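Local coordinates for hydrolase, isochorismatase family (Pseudomonas putida, PDB 4L07), which probably hydrolyses maleamate to maleate and ammonia, as a maleamate amidase of the isochorismatase family, at residues Pro22-Phe33 and Phe63-Ala71; Met48-Arg59 and Asp102-Asp111. One frame throughout, in Å; residues are numbered along the deposited sequence.

Contact 1: Pro22-Phe33 and Phe63-Ala71; sequences PAIIVVDFSYGF and FPVIFTTIA
Four backbone hydrogen bonds join Ile-24 and Val-26 to Pro-64, Ile-66 and Thr-68, pairing neighbouring parallel strands in the central sheet of the isochorismatase fold. They run from Ile-24 N to Pro-64 O and on to Thr-68 N with Val-26 O, each 2.9 Å long. Beyond it Asp-28 N makes a weak bond to Thr-68 O, and water 1 donates to both Val-26 O and Thr-68 O while accepting from Phe-29 N. There Thr-68 OG1 donates to Asp-28 OD1 at 2.9 Å, reaching it from above the carboxylate plane; chi1 of 79° sets this hydroxyl between the threonine's own N and carbonyl carbon. Asp-28 OD2 forms a salt bridge with Lys-116 and also touches Ile-70, 3.4 Å from its CD1. Water 2 links OG of Ser-30, the residue at the N-cap position of helix 31-34, to Ile-70 O and to Thr-69 OG1, which is also hydrogen-bonded to Val-99 O. On the face turned to helix 45-60, Val-26 and Phe-67 lie side by side, Val-26 CB 3.6 Å from Phe-67 CD2. At the N-terminal end Pro-22 CD sits over the centre of the Phe-63 ring, 3.9 Å from its centroid and 9° off its normal.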
loop_
_atom_site.group_PDB
_atom_site.type_symbol
_atom_site.label_atom_id
_atom_site.label_comp_id
_atom_site.label_asym_id
_atom_site.label_seq_id
_atom_site.Cartn_x
_atom_site.Cartn_y
_atom_site.Cartn_z
ATOM N N PRO A 22 -3.893 3.659 22.642
ATOM C CA PRO A 22 -2.947 4.626 22.104
ATOM C C PRO A 22 -1.625 4.013 21.662
ATOM O O PRO A 22 -1.187 3.008 22.223
ATOM C CB PRO A 22 -2.687 5.572 23.291
ATOM C CG PRO A 22 -3.675 5.194 24.352
ATOM C CD PRO A 22 -3.987 3.752 24.108
ATOM N N ALA A 23 -0.998 4.649 20.674
ATOM C CA ALA A 23 0.371 4.356 20.282
ATOM C C ALA A 23 1.080 5.658 19.932
ATOM O O ALA A 23 0.454 6.614 19.445
ATOM C CB ALA A 23 0.405 3.386 19.106
ATOM N N ILE A 24 2.379 5.703 20.211
ATOM C CA ILE A 24 3.188 6.885 19.944
ATOM C C ILE A 24 4.058 6.616 18.715
ATOM O O ILE A 24 4.768 5.607 18.658
ATOM C CB ILE A 24 4.099 7.237 21.156
ATOM C CG1 ILE A 24 3.357 7.085 22.504
ATOM C CG2 ILE A 24 4.778 8.600 20.981
ATOM C CD1 ILE A 24 2.107 7.930 22.704
ATOM N N ILE A 25 3.998 7.517 17.739
ATOM C CA ILE A 25 4.880 7.448 16.575
ATOM C C ILE A 25 5.845 8.628 16.630
ATOM O O ILE A 25 5.420 9.782 16.626
ATOM C CB ILE A 25 4.097 7.477 15.242
ATOM C CG1 ILE A 25 2.969 6.434 15.251
ATOM C CG2 ILE A 25 5.053 7.299 14.065
ATOM C CD1 ILE A 25 1.917 6.654 14.181
ATOM N N VAL A 26 7.136 8.327 16.698
ATOM C CA VAL A 26 8.177 9.359 16.736
ATOM C C VAL A 26 8.846 9.408 15.366
ATOM O O VAL A 26 9.639 8.539 15.007
ATOM C CB VAL A 26 9.210 9.075 17.843
ATOM C CG1 VAL A 26 10.208 10.225 17.966
ATOM C CG2 VAL A 26 8.500 8.852 19.163
ATOM N N VAL A 27 8.497 10.432 14.594
ATOM C CA VAL A 27 8.913 10.526 13.195
ATOM C C VAL A 27 10.274 11.197 13.010
ATOM O O VAL A 27 10.411 12.408 13.208
ATOM C CB VAL A 27 7.859 11.284 12.350
ATOM C CG1 VAL A 27 8.265 11.317 10.885
ATOM C CG2 VAL A 27 6.487 10.650 12.515
ATOM N N ASP A 28 11.271 10.396 12.632
ATOM C CA ASP A 28 12.563 10.896 12.140
ATOM C C ASP A 28 13.290 11.864 13.079
ATOM O O ASP A 28 13.896 12.837 12.615
ATOM C CB ASP A 28 12.406 11.552 10.757
ATOM C CG ASP A 28 11.883 10.589 9.702
ATOM O OD1 ASP A 28 11.899 9.359 9.938
ATOM O OD2 ASP A 28 11.470 11.066 8.618
ATOM N N PHE A 29 13.243 11.599 14.383
ATOM C CA PHE A 29 14.150 12.276 15.315
ATOM C C PHE A 29 15.515 11.564 15.278
ATOM O O PHE A 29 16.020 11.093 16.301
ATOM C CB PHE A 29 13.586 12.334 16.747
ATOM C CG PHE A 29 12.683 13.522 17.025
ATOM C CD1 PHE A 29 12.809 14.718 16.314
ATOM C CD2 PHE A 29 11.734 13.453 18.041
ATOM C CE1 PHE A 29 11.981 15.803 16.595
ATOM C CE2 PHE A 29 10.903 14.532 18.327
ATOM C CZ PHE A 29 11.028 15.710 17.600
ATOM N N SER A 30 16.082 11.471 14.079
ATOM C CA SER A 30 17.435 10.956 13.867
ATOM C C SER A 30 18.405 12.131 13.874
ATOM O O SER A 30 17.989 13.278 13.694
ATOM C CB SER A 30 17.520 10.198 12.541
ATOM O OG SER A 30 17.312 11.067 11.442
ATOM N N TYR A 31 19.692 11.858 14.078
ATOM C CA TYR A 31 20.692 12.932 14.115
ATOM C C TYR A 31 20.709 13.776 12.835
ATOM O O TYR A 31 20.957 14.975 12.885
ATOM C CB TYR A 31 22.087 12.379 14.420
ATOM C CG TYR A 31 22.226 11.875 15.839
ATOM C CD1 TYR A 31 22.155 12.754 16.926
ATOM C CD2 TYR A 31 22.419 10.519 16.103
ATOM C CE1 TYR A 31 22.280 12.293 18.230
ATOM C CE2 TYR A 31 22.537 10.051 17.402
ATOM C CZ TYR A 31 22.473 10.944 18.459
ATOM O OH TYR A 31 22.595 10.476 19.746
ATOM N N GLY A 32 20.432 13.145 11.697
ATOM C CA GLY A 32 20.353 13.852 10.416
ATOM C C GLY A 32 19.351 14.995 10.424
ATOM O O GLY A 32 19.516 15.976 9.696
ATOM N N PHE A 33 18.323 14.865 11.259
ATOM C CA PHE A 33 17.278 15.872 11.378
ATOM C C PHE A 33 17.361 16.704 12.665
ATOM O O PHE A 33 16.688 17.719 12.768
ATOM C CB PHE A 33 15.893 15.228 11.239
ATOM C CG PHE A 33 15.652 14.627 9.882
ATOM C CD1 PHE A 33 15.309 15.433 8.802
ATOM C CD2 PHE A 33 15.789 13.255 9.674
ATOM C CE1 PHE A 33 15.102 14.887 7.543
ATOM C CE2 PHE A 33 15.584 12.703 8.416
ATOM C CZ PHE A 33 15.242 13.521 7.350
ATOM N N PHE A 63 1.820 0.805 26.150
ATOM C CA PHE A 63 1.282 1.232 24.862
ATOM C C PHE A 63 2.435 1.230 23.865
ATOM O O PHE A 63 3.569 1.567 24.234
ATOM C CB PHE A 63 0.683 2.639 24.945
ATOM C CG PHE A 63 -0.408 2.789 25.967
ATOM C CD1 PHE A 63 -1.320 1.760 26.205
ATOM C CD2 PHE A 63 -0.547 3.984 26.671
ATOM C CE1 PHE A 63 -2.330 1.909 27.148
ATOM C CE2 PHE A 63 -1.559 4.139 27.608
ATOM C CZ PHE A 63 -2.450 3.101 27.845
ATOM N N PRO A 64 2.164 0.851 22.601
ATOM C CA PRO A 64 3.246 0.812 21.613
ATOM C C PRO A 64 3.942 2.158 21.416
ATOM O O PRO A 64 3.285 3.198 21.346
ATOM C CB PRO A 64 2.534 0.374 20.331
ATOM C CG PRO A 64 1.393 -0.447 20.825
ATOM C CD PRO A 64 0.923 0.253 22.071
ATOM N N VAL A 65 5.267 2.122 21.351
ATOM C CA VAL A 65 6.092 3.296 21.042
ATOM C C VAL A 65 6.983 2.908 19.873
ATOM O O VAL A 65 7.807 2.004 19.998
ATOM C CB VAL A 65 6.972 3.721 22.240
ATOM C CG1 VAL A 65 7.987 4.788 21.821
ATOM C CG2 VAL A 65 6.114 4.217 23.396
ATOM N N ILE A 66 6.805 3.575 18.734
ATOM C CA ILE A 66 7.520 3.225 17.501
ATOM C C ILE A 66 8.252 4.441 16.921
ATOM O O ILE A 66 7.644 5.497 16.710
ATOM C CB ILE A 66 6.560 2.627 16.444
ATOM C CG1 ILE A 66 5.869 1.373 16.994
ATOM C CG2 ILE A 66 7.311 2.283 15.159
ATOM C CD1 ILE A 66 4.644 0.946 16.211
ATOM N N PHE A 67 9.554 4.285 16.682
ATOM C CA PHE A 67 10.386 5.323 16.069
ATOM C C PHE A 67 10.580 5.048 14.586
ATOM O O PHE A 67 10.685 3.893 14.177
ATOM C CB PHE A 67 11.768 5.356 16.731
ATOM C CG PHE A 67 11.752 5.797 18.167
ATOM C CD1 PHE A 67 11.387 4.917 19.187
ATOM C CD2 PHE A 67 12.133 7.093 18.507
ATOM C CE1 PHE A 67 11.375 5.329 20.514
ATOM C CE2 PHE A 67 12.128 7.510 19.834
ATOM C CZ PHE A 67 11.746 6.629 20.835
ATOM N N THR A 68 10.642 6.111 13.784
ATOM C CA THR A 68 10.947 5.981 12.360
ATOM C C THR A 68 12.247 6.689 12.004
ATOM O O THR A 68 12.664 7.628 12.687
ATOM C CB THR A 68 9.801 6.511 11.464
ATOM O OG1 THR A 68 9.851 7.937 11.403
ATOM C CG2 THR A 68 8.445 6.084 12.004
ATOM N N THR A 69 12.884 6.226 10.936
ATOM C CA THR A 69 14.086 6.851 10.403
ATOM C C THR A 69 14.093 6.661 8.889
ATOM O O THR A 69 13.585 5.652 8.376
ATOM C CB THR A 69 15.379 6.284 11.056
ATOM O OG1 THR A 69 16.511 7.090 10.702
ATOM C CG2 THR A 69 15.637 4.838 10.627
ATOM N N ILE A 70 14.638 7.645 8.183
ATOM C CA ILE A 70 14.895 7.529 6.756
ATOM C C ILE A 70 16.339 7.052 6.582
ATOM O O ILE A 70 17.277 7.696 7.065
ATOM C CB ILE A 70 14.713 8.884 6.027
ATOM C CG1 ILE A 70 13.241 9.336 6.070
ATOM C CG2 ILE A 70 15.226 8.788 4.594
ATOM C CD1 ILE A 70 13.009 10.774 5.628
ATOM N N ALA A 71 16.515 5.925 5.899
ATOM C CA ALA A 71 17.852 5.399 5.611
ATOM C C ALA A 71 17.884 4.735 4.240
ATOM O O ALA A 71 16.938 4.034 3.874
ATOM C CB ALA A 71 18.274 4.407 6.684
HETATM O O HOH W 1 12.521 8.839 15.232
HETATM O O HOH W 2 16.835 9.449 9.310
#

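Contact 2: Met48-Arg59 and Asp102-Asp111; sequences MSRTKEICDLAR and DMATGIQPND
Arg-59 and Asp-111 form the salt bridge that joins helix 45-60 to the end of the loop leading into strand 112-116. The guanidinium meets the carboxylate side-on with two nitrogens, the planes nearly coplanar. Arg-59 NE donates almost straight to the syn lone pair of Asp-111 OD1 at 2.8 Å; Arg-59 NH2 reaches OD2 of the same aspartate, also at 2.8 Å but more bent, at 148°. Asp-111 OD2 accepts a second bond from Gln-108 N, within the type I turn of residues 108-111. The network continues along the helix, where Arg-59 NH1 bonds to Asp-56 OD1 at 3.0 Å and Lys-52 NZ takes the syn lone pair of Asp-56 OD2. The bonds to Asp-111 and Asp-56 at its edge fix the rotation of the Arg-59 guanidinium, and the amide of Gln-108 stacks on one face, its CD 3.4 Å above the plane and the two planes 18° apart.

Two waters fill in the polar contacts. Water 3 joins Asp-56 OD1, Arg-59 NH2 and Thr-105 O; water 4 joins the same Asp-56 oxygen to Gly-106 O and Gln-108 NE2.

Among the van der Waals contacts, the aliphatic part of Lys-52 runs over the backbone of residues 104-106, its CB 3.4 Å from Thr-105 O. Gly-106, at positive phi, presents its bare CA to Lys-52 CE. Near the start of the segment Met-48 bends at chi3 (-66°), bringing CE to 3.9 Å from Ala-104 CB and against the carboxylate of Asp-102, whose OD2 is hydrogen-bonded to Thr-34.

The loop itself is shaped by an Asx turn at Asp-102, where OD1 accepts from Ala-104 N, and an ST turn at Thr-105; the whole is a connecting loop laid against a helix that covers one face of a parallel alpha/beta sheet.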
loop_
_atom_site.group_PDB
_atom_site.type_symbol
_atom_site.label_atom_id
_atom_site.label_comp_id
_atom_site.label_asym_id
_atom_site.label_seq_id
_atom_site.Cartn_x
_atom_site.Cartn_y
_atom_site.Cartn_z
ATOM N N MET A 48 12.227 17.201 21.494
ATOM C CA MET A 48 12.695 15.866 21.877
ATOM C C MET A 48 12.499 15.586 23.365
ATOM O O MET A 48 12.186 14.467 23.746
ATOM C CB MET A 48 14.159 15.648 21.478
ATOM C CG MET A 48 14.356 15.388 19.994
ATOM S SD MET A 48 16.024 14.908 19.528
ATOM C CE MET A 48 16.947 16.405 19.892
ATOM N N SER A 49 12.684 16.596 24.208
ATOM C CA SER A 49 12.473 16.401 25.641
ATOM C C SER A 49 10.992 16.215 25.979
ATOM O O SER A 49 10.654 15.417 26.853
ATOM C CB SER A 49 13.106 17.529 26.462
ATOM O OG SER A 49 12.510 18.767 26.155
ATOM N N ARG A 50 10.109 16.931 25.279
ATOM C CA ARG A 50 8.669 16.730 25.444
ATOM C C ARG A 50 8.274 15.337 24.944
ATOM O O ARG A 50 7.496 14.632 25.592
ATOM C CB ARG A 50 7.853 17.809 24.705
ATOM C CG ARG A 50 8.068 19.251 25.158
ATOM C CD ARG A 50 7.508 19.531 26.550
ATOM N NE ARG A 50 8.424 19.089 27.601
ATOM C CZ ARG A 50 9.566 19.699 27.919
ATOM N NH1 ARG A 50 9.962 20.787 27.265
ATOM N NH2 ARG A 50 10.325 19.210 28.891
ATOM N N THR A 51 8.827 14.949 23.797
ATOM C CA THR A 51 8.556 13.632 23.213
ATOM C C THR A 51 9.042 12.527 24.157
ATOM O O THR A 51 8.339 11.538 24.367
ATOM C CB THR A 51 9.187 13.497 21.810
ATOM O OG1 THR A 51 8.663 14.526 20.953
ATOM C CG2 THR A 51 8.891 12.124 21.198
ATOM N N LYS A 52 10.222 12.716 24.753
ATOM C CA LYS A 52 10.765 11.729 25.700
ATOM C C LYS A 52 9.798 11.473 26.861
ATOM O O LYS A 52 9.596 10.329 27.266
ATOM C CB LYS A 52 12.140 12.157 26.229
ATOM C CG LYS A 52 12.783 11.139 27.169
ATOM C CD LYS A 52 14.187 11.560 27.579
ATOM C CE LYS A 52 14.815 10.573 28.562
ATOM N NZ LYS A 52 14.024 10.417 29.820
ATOM N N GLU A 53 9.194 12.542 27.380
ATOM C CA GLU A 53 8.216 12.431 28.464
ATOM C C GLU A 53 7.004 11.595 28.048
ATOM O O GLU A 53 6.565 10.712 28.787
ATOM C CB GLU A 53 7.778 13.820 28.939
ATOM C CG GLU A 53 8.909 14.660 29.512
ATOM C CD GLU A 53 8.448 16.009 30.038
ATOM O OE1 GLU A 53 7.645 16.691 29.358
ATOM O OE2 GLU A 53 8.905 16.395 31.136
ATOM N N ILE A 54 6.482 11.872 26.857
ATOM C CA ILE A 54 5.356 11.124 26.305
ATOM C C ILE A 54 5.701 9.642 26.122
ATOM O O ILE A 54 4.943 8.764 26.553
ATOM C CB ILE A 54 4.865 11.747 24.973
ATOM C CG1 ILE A 54 4.189 13.099 25.238
ATOM C CG2 ILE A 54 3.898 10.812 24.257
ATOM C CD1 ILE A 54 3.775 13.845 23.979
ATOM N N CYS A 55 6.842 9.377 25.489
ATOM C CA CYS A 55 7.296 8.007 25.226
ATOM C C CYS A 55 7.562 7.237 26.520
ATOM O O CYS A 55 7.158 6.081 26.644
ATOM C CB CYS A 55 8.540 8.007 24.341
ATOM S SG CYS A 55 8.235 8.518 22.630
ATOM N N ASP A 56 8.221 7.883 27.485
ATOM C CA ASP A 56 8.469 7.251 28.791
ATOM C C ASP A 56 7.182 6.814 29.486
ATOM O O ASP A 56 7.117 5.712 30.036
ATOM C CB ASP A 56 9.300 8.155 29.713
ATOM C CG ASP A 56 10.758 8.242 29.294
ATOM O OD1 ASP A 56 11.159 7.555 28.331
ATOM O OD2 ASP A 56 11.519 9.004 29.928
ATOM N N LEU A 57 6.160 7.672 29.451
ATOM C CA LEU A 57 4.863 7.342 30.034
ATOM C C LEU A 57 4.191 6.205 29.261
ATOM O O LEU A 57 3.788 5.205 29.851
ATOM C CB LEU A 57 3.940 8.566 30.057
ATOM C CG LEU A 57 2.938 8.822 31.199
ATOM C CD1 LEU A 57 1.693 9.510 30.661
ATOM C CD2 LEU A 57 2.553 7.597 32.022
ATOM N N ALA A 58 4.074 6.363 27.941
ATOM C CA ALA A 58 3.427 5.351 27.098
ATOM C C ALA A 58 4.077 3.977 27.242
ATOM O O ALA A 58 3.380 2.962 27.395
ATOM C CB ALA A 58 3.435 5.788 25.638
ATOM N N ARG A 59 5.406 3.952 27.196
ATOM C CA ARG A 59 6.169 2.712 27.308
ATOM C C ARG A 59 5.883 2.011 28.636
ATOM O O ARG A 59 5.634 0.804 28.665
ATOM C CB ARG A 59 7.666 2.987 27.160
ATOM C CG ARG A 59 8.488 1.778 26.738
ATOM C CD ARG A 59 9.985 2.044 26.844
ATOM N NE ARG A 59 10.476 2.947 25.801
ATOM C CZ ARG A 59 10.732 4.244 25.972
ATOM N NH1 ARG A 59 10.542 4.818 27.155
ATOM N NH2 ARG A 59 11.182 4.970 24.951
ATOM N N ASP A 102 18.238 9.983 17.689
ATOM C CA ASP A 102 18.874 10.865 18.666
ATOM C C ASP A 102 18.602 10.369 20.093
ATOM O O ASP A 102 17.453 10.133 20.469
ATOM C CB ASP A 102 18.378 12.301 18.467
ATOM C CG ASP A 102 19.216 13.327 19.214
ATOM O OD1 ASP A 102 19.641 13.037 20.349
ATOM O OD2 ASP A 102 19.441 14.428 18.664
ATOM N N MET A 103 19.666 10.214 20.881
ATOM C CA MET A 103 19.538 9.714 22.256
ATOM C C MET A 103 18.684 10.601 23.167
ATOM O O MET A 103 18.149 10.123 24.166
ATOM C CB MET A 103 20.917 9.449 22.885
ATOM C CG MET A 103 21.546 8.116 22.492
ATOM S SD MET A 103 20.504 6.655 22.755
ATOM C CE MET A 103 20.380 6.577 24.544
ATOM N N ALA A 104 18.546 11.880 22.808
ATOM C CA ALA A 104 17.713 12.830 23.552
ATOM C C ALA A 104 16.230 12.449 23.578
ATOM O O ALA A 104 15.471 12.951 24.405
ATOM C CB ALA A 104 17.894 14.245 23.000
ATOM N N THR A 105 15.824 11.559 22.673
ATOM C CA THR A 105 14.456 11.047 22.651
ATOM C C THR A 105 14.227 10.043 23.780
ATOM O O THR A 105 13.086 9.723 24.108
ATOM C CB THR A 105 14.149 10.312 21.338
ATOM O OG1 THR A 105 15.003 9.166 21.228
ATOM C CG2 THR A 105 14.361 11.231 20.148
ATOM N N GLY A 106 15.323 9.534 24.342
ATOM C CA GLY A 106 15.268 8.514 25.379
ATOM C C GLY A 106 14.942 7.131 24.839
ATOM O O GLY A 106 14.512 6.262 25.591
ATOM N N ILE A 107 15.137 6.925 23.538
ATOM C CA ILE A 107 14.927 5.604 22.924
ATOM C C ILE A 107 15.665 4.509 23.704
ATOM O O ILE A 107 16.808 4.696 24.137
ATOM C CB ILE A 107 15.330 5.593 21.421
ATOM C CG1 ILE A 107 14.986 4.243 20.766
ATOM C CG2 ILE A 107 16.792 5.998 21.227
ATOM C CD1 ILE A 107 15.161 4.220 19.261
ATOM N N GLN A 108 14.993 3.378 23.891
ATOM C CA GLN A 108 15.545 2.244 24.636
ATOM C C GLN A 108 15.705 1.060 23.692
ATOM O O GLN A 108 15.052 1.029 22.648
ATOM C CB GLN A 108 14.606 1.868 25.782
ATOM C CG GLN A 108 14.369 2.991 26.779
ATOM C CD GLN A 108 13.467 2.585 27.926
ATOM O OE1 GLN A 108 13.035 1.434 28.023
ATOM N NE2 GLN A 108 13.172 3.532 28.801
ATOM N N PRO A 109 16.574 0.088 24.048
ATOM C CA PRO A 109 16.796 -1.087 23.218
ATOM C C PRO A 109 15.515 -1.807 22.776
ATOM O O PRO A 109 15.489 -2.338 21.662
ATOM C CB PRO A 109 17.636 -1.989 24.124
ATOM C CG PRO A 109 18.463 -1.021 24.906
ATOM C CD PRO A 109 17.570 0.168 25.143
ATOM N N ASN A 110 14.490 -1.835 23.635
ATOM C CA ASN A 110 13.212 -2.504 23.324
ATOM C C ASN A 110 12.459 -1.849 22.161
ATOM O O ASN A 110 11.693 -2.515 21.461
ATOM C CB ASN A 110 12.263 -2.484 24.532
ATOM C CG ASN A 110 12.471 -3.647 25.497
ATOM O OD1 ASN A 110 11.691 -3.818 26.435
ATOM N ND2 ASN A 110 13.505 -4.440 25.284
ATOM N N ASP A 111 12.656 -0.544 21.987
ATOM C CA ASP A 111 11.832 0.253 21.064
ATOM C C ASP A 111 12.040 -0.148 19.606
ATOM O O ASP A 111 13.170 -0.193 19.116
ATOM C CB ASP A 111 12.119 1.754 21.231
ATOM C CG ASP A 111 11.788 2.279 22.629
ATOM O OD1 ASP A 111 10.975 1.667 23.357
ATOM O OD2 ASP A 111 12.337 3.343 22.994
HETATM O O HOH W 3 11.550 7.766 25.510
HETATM O O HOH W 4 13.759 6.554 28.116
#

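From the N terminus the chain enters strand 22-27, turns through the short helix 31-34 and runs along helix 45-60 to strand 65-70. Contact 1 closes this beta-alpha-beta crossover by setting the two strands side by side. Contact 2 begins inside that crossover, on its helix, and reaches forward to 102-111, so the two loops overlap and cross along the chain. The link between them is close: Phe-63 N probably bonds to Ala-58 O where the helix passes into the second strand, and Phe-29 O probably bonds to Asp-102 N. Together they tie two adjacent strands, their covering helix and the loop before strand 112-116, outermost in this chain's sheet, into one unit.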